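Long-range contacts in Lmo2446 protein (Listeria monocytogenes serovar 1/2a, PDB 5I0D), which belongs to glycosyl hydrolase family 31 and carries, alongside its TIM-barrel domain, a C-terminal family 6 carbohydrate-binding module: residues Gly959-Gly964 against Asn1055-Val1060; Phe879-Thr884 against His938-Ala943; Thr949-Ala954 against Gly964-Phe969; Met991-Ser996 against Asn1027-Pro1032; Ile980-Gly985 against Gly1038-Val1043. All coordinates share one frame; numbering follows the deposited sequence. Where two conformers were deposited one is given.

Contact 1. Residues Gly959-Gly964 against Asn1055-Val1060. With CA (calcium ion), chain S; GLC (alpha-D-glucopyranose), chain D; GLC (alpha-D-glucopyranose), chain C.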
# COMPACT_ATOMS: atom_id res chain seq x y z
N GLY A 959 37.47 19.98 17.30
CA GLY A 959 38.21 18.77 16.93
C GLY A 959 37.55 17.46 17.30
O GLY A 959 38.07 16.40 16.97
N TYR A 960 36.43 17.52 18.02
CA TYR A 960 35.58 16.35 18.28
C TYR A 960 34.98 15.78 16.99
O TYR A 960 34.83 16.49 15.98
CB TYR A 960 34.43 16.69 19.26
CG TYR A 960 33.58 17.86 18.80
CD1 TYR A 960 32.59 17.69 17.85
CD2 TYR A 960 33.81 19.15 19.29
CE1 TYR A 960 31.83 18.76 17.41
CE2 TYR A 960 33.06 20.24 18.85
CZ TYR A 960 32.06 20.03 17.91
OH TYR A 960 31.30 21.06 17.44
N THR A 961 34.65 14.50 17.03
CA THR A 961 33.78 13.91 16.01
C THR A 961 32.34 13.99 16.50
O THR A 961 32.06 14.20 17.71
CB THR A 961 34.18 12.46 15.67
OG1 THR A 961 34.01 11.65 16.83
CG2 THR A 961 35.64 12.38 15.21
N GLY A 962 31.42 13.81 15.55
CA GLY A 962 30.01 13.92 15.82
C GLY A 962 29.66 15.37 16.04
O GLY A 962 30.27 16.25 15.45
N THR A 963 28.69 15.61 16.92
CA THR A 963 28.18 16.95 17.20
C THR A 963 28.79 17.58 18.46
O THR A 963 28.53 18.73 18.76
CB THR A 963 26.65 16.93 17.42
OG1 THR A 963 26.34 16.09 18.54
CG2 THR A 963 25.93 16.42 16.16
N GLY A 964 29.60 16.82 19.18
CA GLY A 964 30.24 17.33 20.39
C GLY A 964 30.88 16.25 21.22
O GLY A 964 31.48 15.32 20.68
N ASN A 1055 36.69 15.61 28.92
CA ASN A 1055 35.68 15.71 27.88
C ASN A 1055 35.80 14.44 27.08
O ASN A 1055 36.89 14.09 26.65
CB ASN A 1055 35.93 16.94 27.03
CG ASN A 1055 35.64 18.22 27.78
OD1 ASN A 1055 34.94 18.21 28.80
ND2 ASN A 1055 36.19 19.32 27.30
N PHE A 1056 34.67 13.75 26.86
CA PHE A 1056 34.66 12.38 26.30
C PHE A 1056 34.02 12.47 24.91
O PHE A 1056 32.85 12.76 24.78
CB PHE A 1056 33.86 11.50 27.26
CG PHE A 1056 33.78 10.02 26.90
CD1 PHE A 1056 34.58 9.42 25.91
CD2 PHE A 1056 32.93 9.20 27.63
CE1 PHE A 1056 34.47 8.06 25.65
CE2 PHE A 1056 32.83 7.84 27.38
CZ PHE A 1056 33.60 7.27 26.38
N ASP A 1057 34.82 12.22 23.88
CA ASP A 1057 34.39 12.47 22.51
C ASP A 1057 33.63 11.30 21.88
O ASP A 1057 32.53 11.50 21.28
CB ASP A 1057 35.59 12.84 21.63
CG ASP A 1057 35.19 13.14 20.21
OD1 ASP A 1057 33.99 13.42 19.98
OD2 ASP A 1057 36.07 13.06 19.33
N HIS A 1058 34.27 10.12 21.97
CA HIS A 1058 33.79 8.88 21.34
C HIS A 1058 34.59 7.66 21.76
O HIS A 1058 35.68 7.79 22.36
CB HIS A 1058 33.79 8.98 19.78
CG HIS A 1058 35.15 9.00 19.12
ND1 HIS A 1058 35.48 9.93 18.16
CD2 HIS A 1058 36.22 8.18 19.22
CE1 HIS A 1058 36.70 9.71 17.72
NE2 HIS A 1058 37.18 8.65 18.35
N VAL A 1059 34.07 6.49 21.40
CA VAL A 1059 34.88 5.27 21.36
C VAL A 1059 34.88 4.69 19.96
O VAL A 1059 33.91 4.85 19.21
CB VAL A 1059 34.45 4.20 22.40
CG1 VAL A 1059 34.49 4.77 23.80
CG2 VAL A 1059 33.08 3.61 22.13
N VAL A 1060 35.95 3.99 19.63
CA VAL A 1060 36.09 3.27 18.37
C VAL A 1060 36.49 1.86 18.74
O VAL A 1060 37.34 1.66 19.62
CB VAL A 1060 37.17 3.92 17.47
CG1 VAL A 1060 37.55 3.02 16.30
CG2 VAL A 1060 36.70 5.27 16.96
CA CA S . 31.68 13.20 19.80
C1 GLC D . 37.00 23.33 31.55
C2 GLC D . 36.84 22.94 30.09
C3 GLC D . 35.59 22.09 29.88
C4 GLC D . 35.63 20.88 30.80
C5 GLC D . 35.86 21.33 32.24
C6 GLC D . 36.01 20.18 33.21
O2 GLC D . 36.80 24.09 29.24
O3 GLC D . 35.54 21.70 28.51
O4 GLC D . 34.39 20.17 30.71
O5 GLC D . 37.05 22.14 32.33
O6 GLC D . 36.01 20.75 34.52
C1 GLC C . 22.43 14.23 21.36
C2 GLC C . 23.42 15.23 20.76
C3 GLC C . 22.74 16.13 19.74
C4 GLC C . 21.96 15.31 18.71
C5 GLC C . 21.04 14.31 19.40
C6 GLC C . 20.38 13.39 18.39
O1 GLC C . 21.46 14.87 22.19
O2 GLC C . 24.01 16.04 21.78
O3 GLC C . 23.73 16.90 19.05
O4 GLC C . 21.19 16.18 17.88
O5 GLC C . 21.78 13.49 20.32
O6 GLC C . 19.46 12.60 19.13
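Asp1057 and the carbonyls of Thr961 and Gly964 meet at a calcium ion inside the family 6 carbohydrate-binding module. Asp1057 grips the ion twice, through its backbone O and through OD1, the latter 2.3 Å from the calcium; Glu942 and Glu944 complete the site. With CG anti to its backbone N (chi1 -179°), the short aspartate chain lays OD1 on the metal and leaves OD2 for the loop. Thr961 N donates to OD2 of Asp1057 at 3.1 Å, nearly straight (167°) and from the syn side, and Arg994 adds a salt bridge to the same oxygen. Next along the strand, His1058 ND1 donates to Thr961 OG1 at 2.6 Å, almost within the ring plane, and the same hydroxyl probably hydrogen-bonds Glu942 OE2. Asp1057 and His1058 both face Arg994 in a classic beta bulge, which lets two consecutive side chains turn to the loop. Positive phi suits Gly962 beside the ion. Farther out, Asn1055 ND2 donates to O3 of one alpha-D-glucopyranose at 2.7 Å, its OD1 accepting from O4, while Thr963 OG1 pairs with a second sugar. Packing is slight: Gly964 CA lies over one face of the Tyr960 ring, near its rim, and Tyr960 CB is 3.4 Å from Asp1057 OD1.

Contact 2. Residues Phe879-Thr884 against His938-Ala943. With CA (calcium ion), chain S.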
# COMPACT_ATOMS: atom_id res chain seq x y z
N PHE A 879 30.37 5.21 5.82
CA PHE A 879 30.30 5.33 7.27
C PHE A 879 31.49 4.56 7.82
O PHE A 879 31.56 3.33 7.70
CB PHE A 879 28.98 4.73 7.75
CG PHE A 879 28.63 5.02 9.19
CD1 PHE A 879 28.53 6.32 9.67
CD2 PHE A 879 28.33 3.97 10.05
CE1 PHE A 879 28.15 6.56 10.98
CE2 PHE A 879 27.97 4.22 11.38
CZ PHE A 879 27.88 5.50 11.83
N SER A 880 32.45 5.29 8.37
CA SER A 880 33.70 4.72 8.86
C SER A 880 34.45 5.77 9.67
O SER A 880 34.02 6.92 9.74
CB SER A 880 34.59 4.27 7.68
OG SER A 880 35.07 5.37 6.92
N THR A 881 35.59 5.38 10.25
CA THR A 881 36.57 6.34 10.72
C THR A 881 37.37 6.87 9.52
O THR A 881 37.27 6.34 8.41
CB THR A 881 37.56 5.73 11.75
OG1 THR A 881 38.29 4.64 11.18
CG2 THR A 881 36.82 5.27 13.00
N GLU A 882 38.15 7.90 9.75
CA GLU A 882 38.91 8.55 8.68
C GLU A 882 40.01 7.63 8.13
O GLU A 882 40.83 7.16 8.88
CB GLU A 882 39.53 9.85 9.18
CG GLU A 882 40.26 10.64 8.10
CD GLU A 882 40.81 11.96 8.60
OE1 GLU A 882 40.49 12.36 9.75
OE2 GLU A 882 41.61 12.56 7.84
N PRO A 883 40.03 7.40 6.81
CA PRO A 883 41.06 6.51 6.27
C PRO A 883 42.44 7.13 6.42
O PRO A 883 42.56 8.35 6.53
CB PRO A 883 40.73 6.42 4.77
CG PRO A 883 39.35 6.94 4.62
CD PRO A 883 39.09 7.86 5.77
N THR A 884 43.48 6.30 6.41
CA THR A 884 44.86 6.81 6.31
C THR A 884 45.25 6.95 4.84
O THR A 884 46.16 7.74 4.50
CB THR A 884 45.82 5.91 7.09
OG1 THR A 884 45.66 4.55 6.65
CG2 THR A 884 45.52 6.03 8.58
N HIS A 938 35.27 0.63 11.85
CA HIS A 938 33.87 0.96 12.04
C HIS A 938 33.78 2.38 12.58
O HIS A 938 34.60 2.79 13.40
CB HIS A 938 33.21 -0.03 13.00
CG HIS A 938 31.74 0.18 13.14
ND1 HIS A 938 31.20 1.20 13.90
CD2 HIS A 938 30.69 -0.50 12.62
CE1 HIS A 938 29.88 1.13 13.85
NE2 HIS A 938 29.54 0.10 13.10
N ALA A 939 32.78 3.14 12.11
CA ALA A 939 32.60 4.50 12.56
C ALA A 939 32.54 4.58 14.09
O ALA A 939 32.07 3.63 14.74
CB ALA A 939 31.35 5.12 11.97
N PRO A 940 32.99 5.70 14.66
CA PRO A 940 32.94 5.86 16.10
C PRO A 940 31.54 5.77 16.66
O PRO A 940 30.56 6.09 15.98
CB PRO A 940 33.49 7.27 16.32
CG PRO A 940 34.20 7.63 15.08
CD PRO A 940 33.47 6.93 14.00
N TYR A 941 31.48 5.32 17.91
CA TYR A 941 30.32 5.42 18.74
C TYR A 941 30.44 6.73 19.52
O TYR A 941 31.26 6.84 20.44
CB TYR A 941 30.26 4.23 19.70
CG TYR A 941 29.90 2.95 19.01
CD1 TYR A 941 30.87 2.16 18.39
CD2 TYR A 941 28.57 2.52 18.97
CE1 TYR A 941 30.53 0.98 17.73
CE2 TYR A 941 28.22 1.35 18.33
CZ TYR A 941 29.18 0.59 17.70
OH TYR A 941 28.77 -0.58 17.13
N GLU A 942 29.67 7.73 19.12
CA GLU A 942 29.77 9.06 19.75
C GLU A 942 29.25 9.03 21.19
O GLU A 942 28.15 8.55 21.45
CB GLU A 942 29.01 10.11 18.95
CG GLU A 942 29.53 10.32 17.53
CD GLU A 942 30.98 10.75 17.49
OE1 GLU A 942 31.46 11.31 18.49
OE2 GLU A 942 31.65 10.53 16.45
N ALA A 943 30.05 9.56 22.13
CA ALA A 943 29.64 9.62 23.53
C ALA A 943 28.34 10.41 23.71
O ALA A 943 27.47 10.05 24.51
CB ALA A 943 30.74 10.27 24.37
CA CA S . 31.68 13.20 19.80
O HOH W 1 31.17 1.83 10.00
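Ser880 and Ala939 bring their backbones close, CA to CA 3.9 Å, with no direct hydrogen bond between the segments; instead a water accepts from Ala939 N and donates to Phe879 O. Beside this bridge, the methyl of Ala939 sits over the centre of the Phe879 ring in a CH-pi contact, CB 3.4 Å from the ring centroid. A single methyl suits the spot, probably because it is small enough for the two backbones to approach. The ring gets there because Phe879 CG is anti to the backbone N (chi1 -169°), which carries its end back towards Ala939. Thr881 CG2 lies 3.4 Å from His938 O and also touches Pro940 CD, the residues flanking Ala939, while Thr881 OG1 bonds to Asn937 N. His938 is fixed at both ring nitrogens: ND1 donates to Ala939 O at 2.7 Å, on a lone pair in the carbonyl plane, and NE2 meets Glu767. Ser880 OG donates to Thr881 O, 2.8 Å away, and also bonds Thr918 OG1. Beyond Pro940 the chain becomes strand 941-942, where Glu942, bent at chi2, sets OE1 2.3 Å from the calcium ion. The loop after strand 874-879 thus packs on the lead-in to the calcium site of the family 6 carbohydrate-binding module.

Contact 3. Residues Thr949-Ala954 against Gly964-Phe969. With CA (calcium ion), chain S.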
# COMPACT_ATOMS: atom_id res chain seq x y z
N THR A 949 23.65 9.34 32.00
CA THR A 949 23.08 9.49 33.33
C THR A 949 23.81 10.60 34.04
O THR A 949 25.01 10.50 34.29
CB THR A 949 23.23 8.19 34.14
OG1 THR A 949 22.63 7.11 33.42
CG2 THR A 949 22.55 8.33 35.50
N ASN A 950 23.07 11.68 34.35
CA ASN A 950 23.58 12.79 35.16
C ASN A 950 24.80 13.51 34.56
O ASN A 950 25.66 14.03 35.28
CB ASN A 950 23.88 12.33 36.59
CG ASN A 950 22.65 11.85 37.33
OD1 ASN A 950 21.56 12.40 37.17
ND2 ASN A 950 22.81 10.83 38.16
N VAL A 951 24.84 13.53 33.24
CA VAL A 951 25.93 14.16 32.52
C VAL A 951 25.35 14.78 31.25
O VAL A 951 24.32 14.31 30.76
CB VAL A 951 27.07 13.13 32.27
CG1 VAL A 951 26.77 12.22 31.09
CG2 VAL A 951 28.41 13.84 32.13
N THR A 952 25.97 15.84 30.77
CA THR A 952 25.48 16.57 29.61
C THR A 952 26.59 16.73 28.58
O THR A 952 27.73 16.32 28.81
CB THR A 952 24.90 17.95 29.99
OG1 THR A 952 25.85 18.68 30.78
CG2 THR A 952 23.59 17.77 30.76
N THR A 953 26.20 17.28 27.43
CA THR A 953 27.07 17.43 26.30
C THR A 953 27.50 18.89 26.11
O THR A 953 26.88 19.82 26.63
CB THR A 953 26.38 16.90 25.01
OG1 THR A 953 25.21 17.67 24.73
CG2 THR A 953 25.98 15.43 25.18
N ALA A 954 28.59 19.07 25.38
CA ALA A 954 29.03 20.39 24.94
C ALA A 954 29.78 20.27 23.62
O ALA A 954 30.03 19.16 23.12
CB ALA A 954 29.91 21.05 25.99
N GLY A 964 29.60 16.82 19.18
CA GLY A 964 30.24 17.33 20.39
C GLY A 964 30.88 16.25 21.22
O GLY A 964 31.48 15.32 20.68
N PHE A 965 30.76 16.37 22.54
CA PHE A 965 31.37 15.44 23.48
C PHE A 965 30.59 15.49 24.79
O PHE A 965 29.77 16.40 25.00
CB PHE A 965 32.84 15.80 23.74
CG PHE A 965 33.07 17.27 24.02
CD1 PHE A 965 32.96 17.80 25.31
CD2 PHE A 965 33.44 18.12 22.99
CE1 PHE A 965 33.19 19.13 25.55
CE2 PHE A 965 33.65 19.47 23.22
CZ PHE A 965 33.53 19.98 24.51
N VAL A 966 30.83 14.51 25.65
CA VAL A 966 30.27 14.54 26.99
C VAL A 966 31.24 15.34 27.85
O VAL A 966 32.44 15.05 27.87
CB VAL A 966 30.01 13.14 27.56
CG1 VAL A 966 29.65 13.20 29.04
CG2 VAL A 966 28.90 12.45 26.77
N ALA A 967 30.70 16.33 28.56
CA ALA A 967 31.51 17.34 29.25
C ALA A 967 31.72 17.06 30.75
O ALA A 967 30.75 16.91 31.49
CB ALA A 967 30.86 18.71 29.10
N GLY A 968 32.98 17.01 31.19
CA GLY A 968 33.30 16.90 32.62
C GLY A 968 33.26 15.48 33.14
O GLY A 968 34.31 14.88 33.43
N PHE A 969 32.05 14.94 33.30
CA PHE A 969 31.86 13.54 33.59
C PHE A 969 32.65 13.15 34.84
O PHE A 969 33.36 12.16 34.85
CB PHE A 969 32.28 12.73 32.35
CG PHE A 969 32.05 11.24 32.44
CD1 PHE A 969 31.16 10.66 33.35
CD2 PHE A 969 32.72 10.41 31.57
CE1 PHE A 969 30.97 9.28 33.38
CE2 PHE A 969 32.56 9.04 31.61
CZ PHE A 969 31.68 8.47 32.50
CA CA S . 31.68 13.20 19.80
O HOH W 2 28.05 17.39 32.02
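The Phe965 ring carries Ala954 O over the centre of one face, 3.5 Å above its plane, and meets Trp1026 edge-to-face. The same Ala954 O accepts from Phe965 N at 2.9 Å, so the residue that supplies the backbone donor also lays its ring under the acceptor. Phe965 CG stands between its own N and carbonyl carbon (chi1 47°), which brings CE1 within 3.8 Å of Ala954 CB. Ala954 CB also rests 4.0 Å from Ala967 CB; the two methyls are small enough to sit together beside the ring. Two straighter backbone bonds, Ala954 N to Phe965 O and Ala967 N to Thr952 O, set the antiparallel register, and a water then links Thr952 N to Ala967 O. Gly964, a glycine, lets the chain pass close, its CA 3.3 Å from Ala954 O, and its own carbonyl binds the calcium ion. Towards the other end, Val951 CG2 presses tightly on Val966 CG1 (3.4 Å) and reaches Phe969 CB, while the Phe969 ring takes Arg1004 as a cation-pi partner. The whole is a beta hairpin of the family 6 carbohydrate-binding module, whose long connecting loop supplies calcium ligands and where bound sugars touch Thr953 and Gly968.

Contact 4. Residues Met991-Ser996 against Asn1027-Pro1032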
# COMPACT_ATOMS: atom_id res chain seq x y z
N MSE A 991 39.54 -1.04 22.24
CA MSE A 991 38.62 0.08 22.28
C MSE A 991 39.43 1.35 22.38
O MSE A 991 40.15 1.56 23.36
CB MSE A 991 37.64 -0.10 23.43
CG MSE A 991 36.71 1.12 23.55
SE MSE A 991 35.30 0.79 24.88
CE MSE A 991 36.46 0.75 26.45
N GLU A 992 39.36 2.19 21.35
CA GLU A 992 39.96 3.52 21.42
C GLU A 992 39.02 4.43 22.19
O GLU A 992 37.83 4.47 21.87
CB GLU A 992 40.14 4.11 20.03
CG GLU A 992 41.19 3.42 19.19
CD GLU A 992 41.48 4.17 17.89
OE1 GLU A 992 40.67 5.04 17.48
OE2 GLU A 992 42.50 3.86 17.25
N VAL A 993 39.53 5.15 23.18
CA VAL A 993 38.74 6.12 23.94
C VAL A 993 39.33 7.48 23.64
O VAL A 993 40.49 7.70 23.97
CB VAL A 993 38.80 5.83 25.46
CG1 VAL A 993 38.06 6.89 26.25
CG2 VAL A 993 38.23 4.44 25.75
N ARG A 994 38.57 8.36 22.99
CA ARG A 994 39.07 9.68 22.62
C ARG A 994 38.49 10.70 23.58
O ARG A 994 37.28 10.74 23.79
CB ARG A 994 38.76 10.02 21.17
CG ARG A 994 39.37 11.34 20.70
CD ARG A 994 39.43 11.41 19.17
NE ARG A 994 40.24 12.51 18.66
CZ ARG A 994 39.78 13.67 18.19
NH1 ARG A 994 38.47 13.92 18.14
NH2 ARG A 994 40.62 14.57 17.72
N TYR A 995 39.37 11.51 24.16
CA TYR A 995 39.03 12.38 25.27
C TYR A 995 40.01 13.57 25.31
O TYR A 995 41.04 13.57 24.64
CB TYR A 995 39.16 11.60 26.60
CG TYR A 995 40.59 11.35 26.95
CD1 TYR A 995 41.33 10.34 26.33
CD2 TYR A 995 41.27 12.20 27.84
CE1 TYR A 995 42.68 10.16 26.59
CE2 TYR A 995 42.61 12.02 28.11
CZ TYR A 995 43.31 11.01 27.49
OH TYR A 995 44.66 10.85 27.77
N SER A 996 39.67 14.54 26.14
CA SER A 996 40.58 15.61 26.51
C SER A 996 40.58 15.70 28.03
O SER A 996 39.56 15.43 28.67
CB SER A 996 40.12 16.93 25.90
OG SER A 996 41.10 17.93 26.11
N ASN A 1027 43.30 13.25 22.87
CA ASN A 1027 44.17 12.10 22.88
C ASN A 1027 43.32 10.85 22.84
O ASN A 1027 42.14 10.89 23.21
CB ASN A 1027 45.06 12.10 24.13
CG ASN A 1027 46.08 10.98 24.13
OD1 ASN A 1027 46.75 10.72 23.13
ND2 ASN A 1027 46.21 10.30 25.26
N THR A 1028 43.91 9.74 22.41
CA THR A 1028 43.24 8.46 22.36
C THR A 1028 44.02 7.45 23.20
O THR A 1028 45.24 7.34 23.05
CB THR A 1028 43.10 8.02 20.89
OG1 THR A 1028 42.27 8.95 20.17
CG2 THR A 1028 42.47 6.66 20.77
N VAL A 1029 43.34 6.75 24.11
CA VAL A 1029 43.94 5.63 24.82
C VAL A 1029 43.27 4.34 24.37
O VAL A 1029 42.06 4.30 24.12
CB VAL A 1029 43.84 5.74 26.36
CG1 VAL A 1029 44.51 7.02 26.86
CG2 VAL A 1029 42.40 5.67 26.81
N GLU A 1030 44.09 3.30 24.25
CA GLU A 1030 43.65 2.00 23.74
C GLU A 1030 43.39 1.07 24.92
O GLU A 1030 44.26 0.88 25.76
CB GLU A 1030 44.71 1.44 22.79
CG GLU A 1030 44.83 2.26 21.50
CD GLU A 1030 45.58 1.54 20.38
OE1 GLU A 1030 46.09 0.43 20.56
OE2 GLU A 1030 45.66 2.09 19.27
N VAL A 1031 42.18 0.51 24.99
CA VAL A 1031 41.74 -0.31 26.12
C VAL A 1031 41.42 -1.71 25.58
O VAL A 1031 40.60 -1.83 24.68
CB VAL A 1031 40.46 0.27 26.75
CG1 VAL A 1031 40.01 -0.57 27.95
CG2 VAL A 1031 40.66 1.73 27.14
N PRO A 1032 42.05 -2.76 26.13
CA PRO A 1032 41.69 -4.10 25.63
C PRO A 1032 40.35 -4.52 26.18
O PRO A 1032 40.11 -4.39 27.38
CB PRO A 1032 42.80 -5.01 26.19
CG PRO A 1032 43.29 -4.28 27.40
CD PRO A 1032 43.13 -2.81 27.13
O HOH W 3 44.91 4.90 18.94
O HOH W 4 43.14 11.66 19.35
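Tyr995 OH is held by two groups: Asn1027 ND2 donates to it at 3.0 Å, almost straight (173°) and within the amide plane, and Pro1018 O is its other partner. The two side chains lie alongside each other with ring and amide planes 71° apart, and the backbone O of Asn1027 lies 3.3 Å from Tyr995 CD1. Six backbone bonds join the strands 991-996 and 1027-1032, antiparallel neighbours in the beta-sandwich of the module, their axes 4.5 Å apart at closest. On the face of Met991, Val993 and Tyr995 the packing is apolar: Val993 CG2 meets Val1031 CG2 at 3.9 Å, and in the conformer modelled here Val1029 CG1 reaches Tyr995 CE1. Branched valines suit this face, filling the width between strands. The selenomethionine Met991 bends at its last torsion, bringing CE within 4.0 Å of Val1031 CB. The opposite face is polar. Thr1028 CG2 packs 3.5 Å from Glu992 CB, and its OG1 shares a water with Arg994 NE, whose guanidinium also salt-bridges Asp1057. The Glu992 and Glu1030 side chains run side by side, their OE2 atoms 4.1 Å apart, both hydrogen-bonded by one water and both in salt bridges with Lys1062. That shared cation probably offsets the repulsion between the carboxylates and lets both stay ionised.

Contact 5. Residues Ile980-Gly985 against Gly1038-Val1043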
# COMPACT_ATOMS: atom_id res chain seq x y z
N ILE A 980 27.24 -1.61 21.84
CA ILE A 980 28.28 -1.72 20.81
C ILE A 980 28.26 -3.09 20.18
O ILE A 980 28.24 -4.10 20.87
CB ILE A 980 29.65 -1.41 21.44
CG1 ILE A 980 29.71 0.08 21.76
CG2 ILE A 980 30.80 -1.79 20.53
CD1 ILE A 980 31.02 0.54 22.35
N ASP A 981 28.28 -3.11 18.85
CA ASP A 981 28.36 -4.37 18.11
C ASP A 981 29.79 -4.84 17.95
O ASP A 981 30.71 -4.04 17.70
CB ASP A 981 27.71 -4.23 16.75
CG ASP A 981 26.20 -4.21 16.84
OD1 ASP A 981 25.63 -4.98 17.66
OD2 ASP A 981 25.58 -3.41 16.09
N ALA A 982 29.98 -6.14 18.12
CA ALA A 982 31.26 -6.75 17.81
C ALA A 982 31.41 -6.68 16.30
O ALA A 982 30.68 -7.35 15.58
CB ALA A 982 31.33 -8.18 18.29
N VAL A 983 32.36 -5.87 15.84
CA VAL A 983 32.50 -5.52 14.43
C VAL A 983 32.58 -6.76 13.59
O VAL A 983 31.85 -6.87 12.60
CB VAL A 983 33.76 -4.63 14.17
CG1 VAL A 983 33.81 -4.19 12.72
CG2 VAL A 983 33.77 -3.40 15.09
N ASP A 984 33.44 -7.70 13.97
CA ASP A 984 33.68 -8.91 13.18
C ASP A 984 33.59 -10.19 14.05
O ASP A 984 34.45 -11.07 13.99
CB ASP A 984 35.04 -8.78 12.44
CG ASP A 984 35.06 -7.61 11.41
OD1 ASP A 984 34.22 -7.57 10.48
OD2 ASP A 984 35.94 -6.71 11.52
N GLY A 985 32.53 -10.27 14.86
CA GLY A 985 32.25 -11.44 15.67
C GLY A 985 32.92 -11.42 17.04
O GLY A 985 33.68 -10.49 17.38
N GLY A 1038 27.32 -9.76 18.28
CA GLY A 1038 26.17 -8.86 18.40
C GLY A 1038 26.37 -7.74 19.41
O GLY A 1038 27.45 -7.19 19.50
N ASN A 1039 25.32 -7.45 20.18
CA ASN A 1039 25.29 -6.27 21.03
C ASN A 1039 26.06 -6.47 22.34
O ASN A 1039 25.91 -7.47 22.99
CB ASN A 1039 23.82 -5.95 21.33
CG ASN A 1039 23.62 -4.59 22.01
OD1 ASN A 1039 24.54 -3.79 22.17
ND2 ASN A 1039 22.37 -4.30 22.34
N ASN A 1040 26.89 -5.51 22.71
CA ASN A 1040 27.66 -5.56 23.96
C ASN A 1040 27.35 -4.32 24.77
O ASN A 1040 27.27 -3.24 24.21
CB ASN A 1040 29.16 -5.66 23.68
CG ASN A 1040 29.55 -6.98 23.02
OD1 ASN A 1040 30.01 -7.92 23.68
ND2 ASN A 1040 29.39 -7.05 21.69
N GLN A 1041 27.13 -4.49 26.06
CA GLN A 1041 26.89 -3.38 26.97
C GLN A 1041 28.24 -2.86 27.47
O GLN A 1041 28.99 -3.57 28.14
CB GLN A 1041 26.02 -3.83 28.12
CG GLN A 1041 25.76 -2.79 29.17
CD GLN A 1041 25.09 -3.37 30.39
OE1 GLN A 1041 25.70 -4.11 31.18
NE2 GLN A 1041 23.81 -3.07 30.55
N VAL A 1042 28.55 -1.61 27.12
CA VAL A 1042 29.81 -0.98 27.51
C VAL A 1042 29.44 0.26 28.33
O VAL A 1042 28.87 1.21 27.79
CB VAL A 1042 30.66 -0.62 26.26
CG1 VAL A 1042 31.91 0.13 26.66
CG2 VAL A 1042 31.01 -1.87 25.47
N VAL A 1043 29.72 0.22 29.63
CA VAL A 1043 29.31 1.27 30.56
C VAL A 1043 30.56 1.95 31.14
O VAL A 1043 31.38 1.30 31.76
CB VAL A 1043 28.48 0.72 31.74
CG1 VAL A 1043 28.07 1.85 32.69
CG2 VAL A 1043 27.27 -0.03 31.26
O HOH W 5 28.82 -9.75 15.93
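Ile980 O receives two donors from Asn1040: the backbone N at 2.7 Å and the side-chain ND2 at 3.3 Å, which arrive from opposite faces of the carbonyl plane. The oxygen lies within the plane of the Asn1040 amide, an alignment reached with CG beside the backbone N (chi1 -66°), which brings ND2 to Ile980 O on the neighbouring strand. Ile980 N in turn donates to Asn1040 O, 2.9 Å away and nearly straight (171°). Two residues on, Ala982 N donates to Gly1038 O at 3.1 Å, and Asp981 CA also nears that oxygen. A water closes the end, donating to Ala982 O and accepting from Gly1038 N. Positive phi at Gly1038 suits a residue without a side chain as the chain enters the strand. Strands 975-981 and 1039-1045 are antiparallel neighbours in a five-stranded sheet of the module, a beta-sandwich of the family 6 type, and Ile980 points into its interior. There Ile980 CD1 meets Val1042 CG2 at 3.9 Å, the two side chains crossing at a slant, with Val1059 and Ile1061 of strand 1054-1062 beside the isoleucine. The second shell fixes the polar groups: Asn1009 ND2 and Gln1036 N both donate to Asn1040 OD1, orienting the amide whose ND2 grips Ile980. Similarly, Tyr941 OH bonds to Asp981 N.

In the fold
Strand 1054-1062 ties most of the set together: it pairs with strand 941-942 of contact 2, with 965-968 of contact 3 and with 987-996 of contact 4. Contacts 1, 2 and 3 all reach the calcium ion, and the centres of contacts 2 and 3 lie about 10 and 11 Å from that of contact 1. Arg994 of contact 4, its side chain about 7 Å from the calcium, salt-bridges Asp1057 of contact 1. Contact 5, about 19 Å from contact 1 between centres, belongs to the other sheet and touches contact 1 through Ile980 CD1 and Val1059 CG2, 3.7 Å apart. Sugars touch contacts 1 and 3; the side chains of Phe879 and Asp981 lie about 9 and 13 Å from a bound glucose.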